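Local structure of CD180 antigen (Mus musculus, 3T6Q) at residues Glu314-Ile319 with Leu339-Gly344; Asp366-Gln371 with Glu394-Cys399; Pro388-Thr393 with Arg411-Asp416. The protein may cooperate with MD-1 and TLR4 to mediate the innate immune response of B-cells to bacterial lipopolysaccharide, leading to NF-kappa-B activation. All blocks are in the same frame, centred on the assembly; numbering follows the deposited sequence. Where two conformers were deposited one is given.

Three contacts along one arc of a leucine-rich repeat solenoid illustrate how successive turns are tied beyond the main ladder of parallel strands. Interaction 1 joins LRR 10 to LRR 11 by a single backbone bridge, interaction 2 joins LRR 12 to LRR 13 largely through an asparagine amide, with one backbone bond, and interaction 3 joins LRR 13 to LRR 14 by a short parallel strand pair. Each is partly buried, with leucines, a phenylalanine or a disulfide on the inner side and polar or charged chains at the surface. Interactions 2 and 3 share LRR 13 and a backbone hydrogen bond, Cys367 N to Ser390 O. Gly344 N likewise bonds Leu370 O between interactions 1 and 2.

Interaction 1 (Glu314-Ile319 with Leu339-Gly344); sequences ENLCQI and LELGTG
Asn315 and Glu340 form a single backbone bridge, their CA atoms 4.6 Å apart, while the touching parts of the two chains run at 51° to one another. Glu340 supplies both bonds: its N donates to Glu314 O at 3.0 Å, almost straight at 172°, and its O accepts from Leu316 N at 2.8 Å. The same oxygen also takes a CA-H...O contact from Asn315 CA. Each side of the bridge is braced by a side chain of its own segment. Gln318 OE1 accepts from the N atoms of both Glu314 and Asn315, fixing the bend before the 3-10 turn 317-319. Across from it, the Glu340 chain bends at chi2 (58°), and its OE2 receives Gly342 N on the anti lone pair at 3.0 Å.

On the inner side, Leu339 CD1 rests against Asn315 C at 3.7 Å. Leu316 sets its CB on Leu341 O and its CG against Leu341 CD2 (4.1 Å); Ile332 and Leu346 pack on Leu316 as well. Next to the bridge, Cys317 is joined to Cys345 by a disulfide. The bridge and the packed leucines join consecutive turns of a leucine-rich repeat solenoid, LRR 10 and LRR 11, in the loops after inner strands 305-307 and 329-331.

Interaction 2 (Asp366-Gln371 with Glu394-Cys399); sequences DCCNLQ and EAFKEC
A vicinal disulfide and an asparagine that grips a turn join LRR 12 to LRR 13, with Cys368 and Asn369 facing Glu394 to Glu398. Cys367 and Cys368 are adjacent and linked SG to SG at 2.1 Å; the bridge closes an eight-membered ring, in which the peptide between them is cis. Beside this ring Cys368 N donates to Ala395 O at 2.9 Å. Ala395 CB meets Cys367 O at 3.4 Å.

Asn369 turns its CG beside its own backbone N (chi1 -58°), and both ends of its amide are used. ND2 donates to Glu394 O at 3.0 Å, with that oxygen close to the amide plane. OD1 enters the type I turn Phe396-Cys399, accepting from Glu398 N at 3.3 Å and, weakly because of the bent angle, from Lys397 N. Two sound bonds, from ND2 and to OD1, fix the rotation of the amide, and the weak one from Lys397 N adds to them. Glu398 lays its CG on Asn369 O at 3.2 Å, while its carboxylate turns to Asn374 N through OE2.

Inward, Cys368 SG approaches Phe396 CE1 at 3.5 Å, coming obliquely to the ring, 49° off its normal. An amide spanning backbone groups of the next turn, beside a buried sulfur-aromatic contact, joins the loop after strand 354-356 to the one after strand 389-391, on successive turns of this Toll-like receptor family solenoid.

Interaction 3 (Pro388-Thr393 with Arg411-Asp416); sequences PLSLKT and RLKVKD
Lys413 crosses to Ser390 and Pro388 on the neighbouring turn. Its CB lies 3.7 Å from Ser390 OG, and CG keeps beside the same hydroxyl while also approaching Leu389 O. Its chi1 (-49°) sends CG back toward the start of the strand; the bend at chi2 (-58°) swings CD outward, and CE then lies 3.9 Å from Pro388 CB. The tip, NZ, comes in plane at the edge of the Arg411 guanidinium, a meeting that is doubtful because Arg411 has two deposited conformers.

The lysine backbone helps form a two-stranded parallel sheet, 389-391 with 412-413, a second pairing of LRR 13 and LRR 14 that follows their inner strands 380-382 and 404-406 in the solenoid. Leu389 N donates to Arg411 O at 3.0 Å, Lys413 N to Leu389 O at 2.8 Å, and Leu391 N to Lys413 O at 3.0 Å. Beyond the last bond a water takes over, donating to Leu391 O and accepting from Lys415 N.

The leucines occupy the other face of the sheet from Ser390 and Lys413: Leu412 CD2 touches Leu389 CB, and its CD1 meets Leu391 CD1 at 4.1 Å. Pro388 CG sits over one face of the guanidinium, displaced toward NH2, a tentative placement that holds for one of the two Arg411 conformers.

Interaction 1 (Glu314-Ile319 with Leu339-Gly344)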
loop_
_atom_site.group_PDB
_atom_site.type_symbol
_atom_site.label_atom_id
_atom_site.label_comp_id
_atom_site.label_asym_id
_atom_site.label_seq_id
_atom_site.Cartn_x
_atom_site.Cartn_y
_atom_site.Cartn_z
ATOM N N GLU A 314 2.209 -27.497 -35.528
ATOM C CA GLU A 314 1.266 -28.102 -36.479
ATOM C C GLU A 314 1.364 -29.611 -36.439
ATOM O O GLU A 314 0.388 -30.318 -36.669
ATOM C CB GLU A 314 1.569 -27.624 -37.902
ATOM C CG GLU A 314 1.266 -26.142 -38.075
ATOM C CD GLU A 314 1.949 -25.546 -39.296
ATOM O OE1 GLU A 314 2.230 -26.294 -40.267
ATOM O OE2 GLU A 314 2.209 -24.320 -39.274
ATOM N N ASN A 315 2.562 -30.102 -36.168
ATOM C CA ASN A 315 2.834 -31.534 -36.242
ATOM C C ASN A 315 3.692 -31.893 -35.022
ATOM O O ASN A 315 4.453 -31.060 -34.530
ATOM C CB ASN A 315 3.552 -31.841 -37.588
ATOM C CG ASN A 315 3.564 -33.323 -37.956
ATOM O OD1 ASN A 315 3.112 -33.707 -39.039
ATOM N ND2 ASN A 315 4.090 -34.154 -37.076
ATOM N N LEU A 316 3.552 -33.122 -34.535
ATOM C CA LEU A 316 4.395 -33.630 -33.452
ATOM C C LEU A 316 5.863 -33.783 -33.868
ATOM O O LEU A 316 6.753 -33.615 -33.044
ATOM C CB LEU A 316 3.910 -34.982 -32.949
ATOM C CG LEU A 316 3.670 -35.278 -31.458
ATOM C CD1 LEU A 316 3.748 -36.774 -31.209
ATOM C CD2 LEU A 316 4.457 -34.489 -30.422
ATOM N N CYS A 317 6.116 -34.058 -35.137
ATOM C CA CYS A 317 7.496 -34.131 -35.631
ATOM C C CYS A 317 8.282 -32.782 -35.506
ATOM O O CYS A 317 9.489 -32.793 -35.432
ATOM C CB CYS A 317 7.553 -34.694 -37.048
ATOM S SG CYS A 317 7.589 -36.522 -37.129
ATOM N N GLN A 318 7.581 -31.670 -35.343
ATOM C CA GLN A 318 8.204 -30.353 -35.192
ATOM C C GLN A 318 8.809 -30.092 -33.792
ATOM O O GLN A 318 9.456 -29.055 -33.598
ATOM C CB GLN A 318 7.199 -29.238 -35.523
ATOM C CG GLN A 318 6.821 -29.106 -37.013
ATOM C CD GLN A 318 5.715 -28.092 -37.240
ATOM O OE1 GLN A 318 4.694 -28.102 -36.554
ATOM N NE2 GLN A 318 5.902 -27.214 -38.218
ATOM N N ILE A 319 8.593 -30.995 -32.825
ATOM C CA ILE A 319 9.276 -30.857 -31.544
ATOM C C ILE A 319 10.710 -31.392 -31.645
ATOM O O ILE A 319 11.514 -31.130 -30.744
ATOM C CB ILE A 319 8.505 -31.451 -30.327
ATOM C CG1 ILE A 319 8.577 -33.002 -30.291
ATOM C CG2 ILE A 319 7.048 -30.959 -30.338
ATOM C CD1 ILE A 319 8.330 -33.621 -28.907
ATOM N N LEU A 339 -3.340 -30.531 -33.654
ATOM C CA LEU A 339 -2.018 -31.123 -33.699
ATOM C C LEU A 339 -2.075 -32.414 -34.505
ATOM O O LEU A 339 -2.829 -33.302 -34.155
ATOM C CB LEU A 339 -1.531 -31.423 -32.270
ATOM C CG LEU A 339 -0.108 -32.011 -32.135
ATOM C CD1 LEU A 339 0.952 -31.003 -32.622
ATOM C CD2 LEU A 339 0.153 -32.412 -30.695
ATOM N N GLU A 340 -1.267 -32.524 -35.554
ATOM C CA GLU A 340 -1.144 -33.792 -36.285
ATOM C C GLU A 340 -0.045 -34.620 -35.593
ATOM O O GLU A 340 1.077 -34.152 -35.437
ATOM C CB GLU A 340 -0.763 -33.489 -37.759
ATOM C CG GLU A 340 -0.349 -34.739 -38.530
ATOM C CD GLU A 340 -1.447 -35.809 -38.529
ATOM O OE1 GLU A 340 -2.591 -35.500 -38.913
ATOM O OE2 GLU A 340 -1.177 -36.968 -38.139
ATOM N N LEU A 341 -0.339 -35.849 -35.221
ATOM C CA LEU A 341 0.635 -36.658 -34.470
ATOM C C LEU A 341 1.681 -37.309 -35.380
ATOM O O LEU A 341 2.760 -37.701 -34.929
ATOM C CB LEU A 341 -0.072 -37.767 -33.677
ATOM C CG LEU A 341 -1.025 -37.310 -32.551
ATOM C CD1 LEU A 341 -1.409 -38.476 -31.646
ATOM C CD2 LEU A 341 -0.365 -36.183 -31.749
ATOM N N GLY A 342 1.345 -37.459 -36.644
ATOM C CA GLY A 342 2.291 -38.001 -37.620
ATOM C C GLY A 342 2.517 -39.475 -37.361
ATOM O O GLY A 342 1.674 -40.138 -36.728
ATOM N N THR A 343 3.651 -39.988 -37.831
ATOM C CA THR A 343 3.986 -41.409 -37.650
ATOM C C THR A 343 5.427 -41.487 -37.151
ATOM O O THR A 343 6.318 -40.899 -37.787
ATOM C CB THR A 343 3.903 -42.168 -39.008
ATOM O OG1 THR A 343 2.530 -42.243 -39.432
ATOM C CG2 THR A 343 4.530 -43.562 -38.889
ATOM N N GLY A 344 5.642 -42.160 -36.018
ATOM C CA GLY A 344 6.968 -42.338 -35.464
ATOM C C GLY A 344 7.698 -41.078 -35.006
ATOM O O GLY A 344 8.913 -41.094 -34.911
#

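Interaction 2 (Asp366-Gln371 with Glu394-Cys399)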
loop_
_atom_site.group_PDB
_atom_site.type_symbol
_atom_site.label_atom_id
_atom_site.label_comp_id
_atom_site.label_asym_id
_atom_site.label_seq_id
_atom_site.Cartn_x
_atom_site.Cartn_y
_atom_site.Cartn_z
ATOM N N ASP A 366 -6.795 -44.028 -37.692
ATOM C CA ASP A 366 -6.110 -45.255 -37.217
ATOM C C ASP A 366 -5.110 -44.920 -36.103
ATOM O O ASP A 366 -3.982 -44.516 -36.373
ATOM C CB ASP A 366 -5.438 -45.935 -38.432
ATOM C CG ASP A 366 -4.829 -47.314 -38.132
ATOM O OD1 ASP A 366 -4.654 -47.702 -36.960
ATOM O OD2 ASP A 366 -4.486 -48.011 -39.127
ATOM N N CYS A 367 -5.527 -45.105 -34.856
ATOM C CA CYS A 367 -4.685 -44.771 -33.699
ATOM C C CYS A 367 -4.506 -46.102 -32.962
ATOM O O CYS A 367 -5.386 -46.962 -33.084
ATOM C CB CYS A 367 -5.424 -43.736 -32.811
ATOM S SG CYS A 367 -4.354 -42.801 -31.653
ATOM N N CYS A 368 -3.397 -46.326 -32.231
ATOM C CA CYS A 368 -2.323 -45.362 -32.021
ATOM C C CYS A 368 -0.936 -45.968 -32.255
ATOM O O CYS A 368 0.041 -45.397 -31.794
ATOM C CB CYS A 368 -2.390 -44.815 -30.591
ATOM S SG CYS A 368 -4.009 -44.125 -30.117
ATOM N N ASN A 369 -0.851 -47.124 -32.936
ATOM C CA ASN A 369 0.432 -47.759 -33.229
ATOM C C ASN A 369 1.387 -46.955 -34.070
ATOM O O ASN A 369 2.580 -46.925 -33.775
ATOM C CB ASN A 369 0.204 -49.131 -33.869
ATOM C CG ASN A 369 -0.621 -50.012 -32.967
ATOM O OD1 ASN A 369 -0.250 -50.185 -31.780
ATOM N ND2 ASN A 369 -1.767 -50.509 -33.469
ATOM N N LEU A 370 0.892 -46.279 -35.106
ATOM C CA LEU A 370 1.808 -45.483 -35.899
ATOM C C LEU A 370 2.304 -44.268 -35.095
ATOM O O LEU A 370 3.482 -43.882 -35.160
ATOM C CB LEU A 370 1.101 -44.984 -37.182
ATOM C CG LEU A 370 0.468 -45.968 -38.190
ATOM C CD1 LEU A 370 0.411 -45.433 -39.613
ATOM C CD2 LEU A 370 1.119 -47.327 -38.212
ATOM N N GLN A 371 1.370 -43.622 -34.391
ATOM C CA GLN A 371 1.656 -42.372 -33.677
ATOM C C GLN A 371 2.605 -42.556 -32.505
ATOM O O GLN A 371 3.473 -41.709 -32.257
ATOM C CB GLN A 371 0.341 -41.722 -33.208
ATOM C CG GLN A 371 -0.586 -41.325 -34.378
ATOM C CD GLN A 371 -1.497 -42.451 -34.866
ATOM O OE1 GLN A 371 -1.340 -43.608 -34.488
ATOM N NE2 GLN A 371 -2.458 -42.106 -35.723
ATOM N N GLU A 394 -6.152 -54.165 -31.024
ATOM C CA GLU A 394 -4.763 -53.960 -30.580
ATOM C C GLU A 394 -4.187 -52.602 -31.012
ATOM O O GLU A 394 -3.122 -52.505 -31.632
ATOM C CB GLU A 394 -3.851 -55.103 -31.003
ATOM C CG GLU A 394 -2.753 -55.301 -29.977
ATOM C CD GLU A 394 -1.839 -56.451 -30.336
ATOM O OE1 GLU A 394 -1.074 -56.896 -29.451
ATOM O OE2 GLU A 394 -1.883 -56.884 -31.507
ATOM N N ALA A 395 -4.939 -51.570 -30.654
ATOM C CA ALA A 395 -4.626 -50.199 -30.974
ATOM C C ALA A 395 -3.407 -49.662 -30.203
ATOM O O ALA A 395 -2.897 -48.614 -30.546
ATOM C CB ALA A 395 -5.872 -49.340 -30.722
ATOM N N PHE A 396 -2.936 -50.395 -29.178
ATOM C CA PHE A 396 -1.884 -49.934 -28.300
ATOM C C PHE A 396 -0.759 -50.986 -28.224
ATOM O O PHE A 396 -0.079 -51.110 -27.217
ATOM C CB PHE A 396 -2.472 -49.544 -26.924
ATOM C CG PHE A 396 -3.489 -48.409 -27.007
ATOM C CD1 PHE A 396 -3.063 -47.076 -27.017
ATOM C CD2 PHE A 396 -4.857 -48.676 -27.131
ATOM C CE1 PHE A 396 -3.996 -46.028 -27.125
ATOM C CE2 PHE A 396 -5.779 -47.655 -27.246
ATOM C CZ PHE A 396 -5.360 -46.316 -27.241
ATOM N N LYS A 397 -0.548 -51.692 -29.335
ATOM C CA LYS A 397 0.484 -52.734 -29.417
ATOM C C LYS A 397 1.859 -52.128 -29.164
ATOM O O LYS A 397 2.698 -52.766 -28.546
ATOM C CB LYS A 397 0.451 -53.408 -30.789
ATOM C CG LYS A 397 1.387 -54.614 -30.846
ATOM C CD LYS A 397 1.536 -55.166 -32.253
ATOM C CE LYS A 397 2.686 -54.457 -32.950
ATOM N NZ LYS A 397 3.234 -55.262 -34.070
ATOM N N GLU A 398 2.079 -50.891 -29.618
ATOM C CA GLU A 398 3.343 -50.177 -29.356
ATOM C C GLU A 398 3.638 -49.814 -27.892
ATOM O O GLU A 398 4.800 -49.538 -27.561
ATOM C CB GLU A 398 3.473 -48.926 -30.246
ATOM C CG GLU A 398 3.611 -49.237 -31.737
ATOM C CD GLU A 398 4.883 -50.032 -32.095
ATOM O OE1 GLU A 398 4.762 -51.064 -32.777
ATOM O OE2 GLU A 398 6.008 -49.632 -31.709
ATOM N N CYS A 399 2.619 -49.869 -27.017
ATOM C CA CYS A 399 2.784 -49.575 -25.594
ATOM C C CYS A 399 2.186 -50.617 -24.695
ATOM O O CYS A 399 1.253 -50.313 -23.931
ATOM C CB CYS A 399 2.144 -48.255 -25.205
ATOM S SG CYS A 399 2.560 -46.948 -26.353
#

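Interaction 3 (Pro388-Thr393 with Arg411-Asp416)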
loop_
_atom_site.group_PDB
_atom_site.type_symbol
_atom_site.label_atom_id
_atom_site.label_comp_id
_atom_site.label_asym_id
_atom_site.label_seq_id
_atom_site.Cartn_x
_atom_site.Cartn_y
_atom_site.Cartn_z
ATOM N N PRO A 388 -12.301 -37.109 -32.880
ATOM C CA PRO A 388 -12.495 -38.564 -32.977
ATOM C C PRO A 388 -11.265 -39.387 -33.360
ATOM O O PRO A 388 -10.547 -39.099 -34.309
ATOM C CB PRO A 388 -13.649 -38.688 -34.001
ATOM C CG PRO A 388 -14.401 -37.414 -33.832
ATOM C CD PRO A 388 -13.303 -36.389 -33.707
ATOM N N LEU A 389 -11.007 -40.417 -32.552
ATOM C CA LEU A 389 -9.975 -41.376 -32.838
ATOM C C LEU A 389 -10.651 -42.698 -33.226
ATOM O O LEU A 389 -11.554 -43.193 -32.506
ATOM C CB LEU A 389 -9.104 -41.609 -31.572
ATOM C CG LEU A 389 -8.536 -40.335 -30.920
ATOM C CD1 LEU A 389 -7.697 -40.713 -29.688
ATOM C CD2 LEU A 389 -7.656 -39.546 -31.927
ATOM N N SER A 390 -10.209 -43.271 -34.335
ATOM C CA SER A 390 -10.688 -44.598 -34.756
ATOM C C SER A 390 -9.666 -45.597 -34.260
ATOM O O SER A 390 -8.470 -45.440 -34.533
ATOM C CB SER A 390 -10.771 -44.643 -36.277
ATOM O OG SER A 390 -11.682 -43.659 -36.741
ATOM N N LEU A 391 -10.127 -46.598 -33.527
ATOM C CA LEU A 391 -9.228 -47.621 -32.973
ATOM C C LEU A 391 -9.581 -48.993 -33.562
ATOM O O LEU A 391 -10.734 -49.436 -33.470
ATOM C CB LEU A 391 -9.305 -47.678 -31.437
ATOM C CG LEU A 391 -9.309 -46.378 -30.637
ATOM C CD1 LEU A 391 -9.471 -46.690 -29.157
ATOM C CD2 LEU A 391 -8.021 -45.605 -30.865
ATOM N N LYS A 392 -8.593 -49.648 -34.163
ATOM C CA LYS A 392 -8.749 -51.050 -34.573
ATOM C C LYS A 392 -8.296 -52.003 -33.432
ATOM O O LYS A 392 -7.834 -51.554 -32.393
ATOM C CB LYS A 392 -7.988 -51.317 -35.866
ATOM C CG LYS A 392 -8.490 -50.516 -37.077
ATOM C CD LYS A 392 -7.442 -50.477 -38.189
ATOM C CE LYS A 392 -7.697 -49.354 -39.206
ATOM N NZ LYS A 392 -9.018 -49.483 -39.890
ATOM N N THR A 393 -8.438 -53.319 -33.631
ATOM C CA THR A 393 -8.005 -54.268 -32.611
ATOM C C THR A 393 -6.514 -54.060 -32.297
ATOM O O THR A 393 -5.725 -53.775 -33.184
ATOM C CB THR A 393 -8.306 -55.717 -33.067
ATOM O OG1 THR A 393 -9.708 -55.962 -32.886
ATOM C CG2 THR A 393 -7.515 -56.737 -32.213
ATOM N N ARG A 411 -14.177 -38.812 -28.550
ATOM C CA ARG A 411 -15.040 -39.791 -29.236
ATOM C C ARG A 411 -14.205 -40.938 -29.839
ATOM O O ARG A 411 -13.198 -40.693 -30.523
ATOM C CB ARG A 411 -15.885 -39.080 -30.316
ATOM C CG ARG A 411 -16.618 -40.002 -31.290
ATOM C CD ARG A 411 -17.941 -39.380 -31.791
ATOM N NE ARG A 411 -17.890 -37.920 -31.740
ATOM C CZ ARG A 411 -17.770 -37.127 -32.798
ATOM N NH1 ARG A 411 -17.699 -35.815 -32.634
ATOM N NH2 ARG A 411 -17.728 -37.641 -34.016
ATOM N N LEU A 412 -14.599 -42.185 -29.593
ATOM C CA LEU A 412 -13.844 -43.288 -30.144
ATOM C C LEU A 412 -14.717 -44.043 -31.163
ATOM O O LEU A 412 -15.912 -44.279 -30.928
ATOM C CB LEU A 412 -13.349 -44.244 -29.036
ATOM C CG LEU A 412 -12.552 -43.588 -27.898
ATOM C CD1 LEU A 412 -12.272 -44.684 -26.879
ATOM C CD2 LEU A 412 -11.239 -42.984 -28.412
ATOM N N LYS A 413 -14.135 -44.378 -32.299
ATOM C CA LYS A 413 -14.872 -45.107 -33.337
ATOM C C LYS A 413 -14.247 -46.453 -33.409
ATOM O O LYS A 413 -13.080 -46.566 -33.771
ATOM C CB LYS A 413 -14.687 -44.471 -34.718
ATOM C CG LYS A 413 -14.894 -42.986 -34.774
ATOM C CD LYS A 413 -16.262 -42.609 -34.299
ATOM C CE LYS A 413 -16.510 -41.191 -34.789
ATOM N NZ LYS A 413 -17.950 -40.785 -34.711
ATOM N N VAL A 414 -15.018 -47.484 -33.090
ATOM C CA VAL A 414 -14.480 -48.837 -33.029
ATOM C C VAL A 414 -15.460 -49.704 -33.805
ATOM O O VAL A 414 -16.657 -49.729 -33.478
ATOM C CB VAL A 414 -14.389 -49.317 -31.552
ATOM C CG1 VAL A 414 -13.875 -50.746 -31.502
ATOM C CG2 VAL A 414 -13.461 -48.397 -30.744
ATOM N N LYS A 415 -14.980 -50.378 -34.839
ATOM C CA LYS A 415 -15.815 -51.280 -35.633
ATOM C C LYS A 415 -16.390 -52.410 -34.783
ATOM O O LYS A 415 -15.794 -52.783 -33.776
ATOM C CB LYS A 415 -14.965 -51.875 -36.746
ATOM C CG LYS A 415 -14.806 -50.963 -37.943
ATOM C CD LYS A 415 -14.150 -51.743 -39.082
ATOM C CE LYS A 415 -14.498 -51.116 -40.412
ATOM N NZ LYS A 415 -14.850 -52.175 -41.389
ATOM N N ASP A 416 -17.546 -52.952 -35.179
ATOM C CA ASP A 416 -18.151 -54.113 -34.491
ATOM C C ASP A 416 -17.174 -55.252 -34.228
ATOM O O ASP A 416 -16.351 -55.586 -35.073
ATOM C CB ASP A 416 -19.347 -54.680 -35.281
ATOM C CG ASP A 416 -20.556 -53.752 -35.258
ATOM O OD1 ASP A 416 -20.625 -52.888 -34.359
ATOM O OD2 ASP A 416 -21.437 -53.870 -36.141
HETATM O O HOH W 1 -12.360 -50.313 -35.395
#